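MymaA.19257.a.B3 (Mycobacterium marinum, PDB 6Q10) is of unknown function but is a predicted secreted or membrane-bound mycobacterial protein, represented here by its soluble domain with a LytR_C-family region. Local coordinates at residues A129-S132 with S133-P136. Residues are numbered along the deposited sequence; the frame is centred on the assembly and turned at random. Where two conformers were deposited one is given.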
ATOM      1  N   ALA A 129      -7.079  -6.934  12.642  1.00 23.86           N
ATOM      2  CA  ALA A 129      -8.267  -6.281  13.179  1.00 21.19           C
ATOM      3  C   ALA A 129      -8.705  -5.130  12.293  1.00 24.32           C
ATOM      4  O   ALA A 129      -9.893  -4.993  11.970  1.00 26.90           O
ATOM      5  CB  ALA A 129      -8.005  -5.805  14.608  1.00 26.18           C
ATOM      6  N   VAL A 130      -7.765  -4.279  11.882  1.00 19.92           N
ATOM      7  CA  VAL A 130      -8.147  -3.164  11.018  1.00 19.77           C
ATOM      8  C   VAL A 130      -8.678  -3.685   9.680  1.00 20.68           C
ATOM      9  O   VAL A 130      -9.707  -3.207   9.178  1.00 23.00           O
ATOM     10  CB  VAL A 130      -6.964  -2.203  10.825  1.00 18.91           C
ATOM     11  CG1 VAL A 130      -7.337  -1.056   9.851  1.00 19.24           C
ATOM     12  CG2 VAL A 130      -6.520  -1.609  12.163  1.00 20.10           C
ATOM     13  N   LEU A 131      -7.979  -4.644   9.063  1.00 19.91           N
ATOM     14  CA  LEU A 131      -8.435  -5.150   7.757  1.00 22.62           C
ATOM     15  C   LEU A 131      -9.853  -5.719   7.836  1.00 23.30           C
ATOM     16  O   LEU A 131     -10.636  -5.558   6.903  1.00 24.04           O
ATOM     17  CB  LEU A 131      -7.491  -6.218   7.202  1.00 23.81           C
ATOM     18  CG  LEU A 131      -6.081  -5.761   6.850  1.00 22.12           C
ATOM     19  CD1 LEU A 131      -5.232  -6.958   6.476  1.00 24.20           C
ATOM     20  CD2 LEU A 131      -6.140  -4.758   5.687  1.00 25.21           C
ATOM     21  N   SER A 132     -10.209  -6.362   8.952  1.00 24.21           N
ATOM     22  CA  SER A 132     -11.568  -6.891   9.088  1.00 25.18           C
ATOM     23  C   SER A 132     -12.632  -5.789   8.992  1.00 26.16           C
ATOM     24  O   SER A 132     -13.749  -6.051   8.517  1.00 29.46           O
ATOM     25  CB  SER A 132     -11.693  -7.672  10.403  1.00 28.18           C
ATOM     26  OG  SER A 132     -11.756  -6.819  11.533  1.00 41.73           O
ATOM     27  N   SER A 133     -12.318  -4.567   9.433  1.00 24.43           N
ATOM     28  CA  SER A 133     -13.241  -3.437   9.318  0.51 23.45           C
ATOM     29  C   SER A 133     -13.332  -2.874   7.914  1.00 24.19           C
ATOM     30  O   SER A 133     -14.151  -1.973   7.679  1.00 27.26           O
ATOM     31  CB  SER A 133     -12.826  -2.302  10.248  0.51 25.87           C
ATOM     32  OG  SER A 133     -12.712  -2.769  11.560  0.51 24.88           O
ATOM     33  N   LEU A 134     -12.500  -3.359   6.991  1.00 24.36           N
ATOM     34  CA  LEU A 134     -12.459  -2.901   5.609  1.00 23.79           C
ATOM     35  C   LEU A 134     -13.019  -3.956   4.665  1.00 25.40           C
ATOM     36  O   LEU A 134     -12.817  -3.882   3.450  1.00 25.23           O
ATOM     37  CB  LEU A 134     -11.016  -2.534   5.234  1.00 20.05           C
ATOM     38  CG  LEU A 134     -10.346  -1.572   6.224  1.00 19.50           C
ATOM     39  CD1 LEU A 134      -8.895  -1.304   5.766  1.00 20.19           C
ATOM     40  CD2 LEU A 134     -11.119  -0.266   6.294  1.00 22.27           C
ATOM     41  N   ARG A 135     -13.742  -4.937   5.205  1.00 34.93           N
ATOM     42  CA  ARG A 135     -14.332  -5.986   4.406  1.00 37.69           C
ATOM     43  C   ARG A 135     -15.840  -5.920   4.607  1.00 40.19           C
ATOM     44  O   ARG A 135     -16.296  -5.232   5.523  1.00 38.45           O
ATOM     45  CB  ARG A 135     -13.793  -7.353   4.817  1.00 42.35           C
ATOM     46  CG  ARG A 135     -12.315  -7.535   4.606  1.00 37.29           C
ATOM     47  CD  ARG A 135     -11.923  -8.991   4.797  1.00 42.24           C
ATOM     48  NE  ARG A 135     -10.487  -9.139   4.617  1.00 43.66           N
ATOM     49  CZ  ARG A 135      -9.612  -9.299   5.608  1.00 38.69           C
ATOM     50  NH1 ARG A 135     -10.024  -9.395   6.859  1.00 38.50           N
ATOM     51  NH2 ARG A 135      -8.314  -9.391   5.322  1.00 37.92           N
ATOM     52  N   PRO A 136     -16.633  -6.574   3.758  1.00 48.62           N
ATOM     53  CA  PRO A 136     -18.085  -6.639   3.995  1.00 52.36           C
ATOM     54  C   PRO A 136     -18.424  -7.312   5.321  1.00 53.19           C
ATOM     55  O   PRO A 136     -17.700  -8.180   5.815  1.00 54.48           O
ATOM     56  CB  PRO A 136     -18.594  -7.457   2.805  1.00 53.42           C
ATOM     57  CG  PRO A 136     -17.579  -7.186   1.722  1.00 53.64           C
ATOM     58  CD  PRO A 136     -16.267  -7.116   2.435  1.00 45.21           C
TER
HETATM   59  O   HOH W   1     -10.902  -2.086  13.201  0.61 23.57           O
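Ser133 N donates to Val130 O at 3.0 Å, an i to i+3 bond in place of the alpha-helical i to i+4 pattern, as the chain leaves helix 125-132 through a type I beta turn, Ser132 to Arg135, into the loop leading to helix 144-153. The bond is bent, 130° at the hydrogen. Ala129 O, 3.5 Å from Ser133 N, instead takes the hydroxyl of Ser132, whose OG folds back to it at 2.6 Å; a chi1 of 75° sets that oxygen astride the N and C substituents, turned back toward the preceding turn of helix. Ser133 adopts two conformations; in one of them OG may share a water with Ala129 O, a link left doubtful by that disorder and by the water's weak bond to the carbonyl.

Leu134 repeats the three-residue spacing, its N bonding to Leu131 O at 2.9 Å. Its CG rests on Val130 O, while CD1 lies 4.4 Å from both Val130 CG1 and Leu131 CD2. This small apolar cluster continues onto Leu93 of helix 85-94, and Val130 also meets helix 144-153 through Leu146, Ile147 and Ile150.

Arg135 closes the beta turn, although its N reaches Ser132 O only through a weak bond. From there the side chain doubles back along the helix end, extended from CG to NE, with CG passing 3.5 Å from Leu131 O. NE donates to Leu54 O, tying the turn to the end of helix 43-54. One face of the guanidinium lies over Leu131, where NH2 comes within 3.8 Å of Leu131 CB.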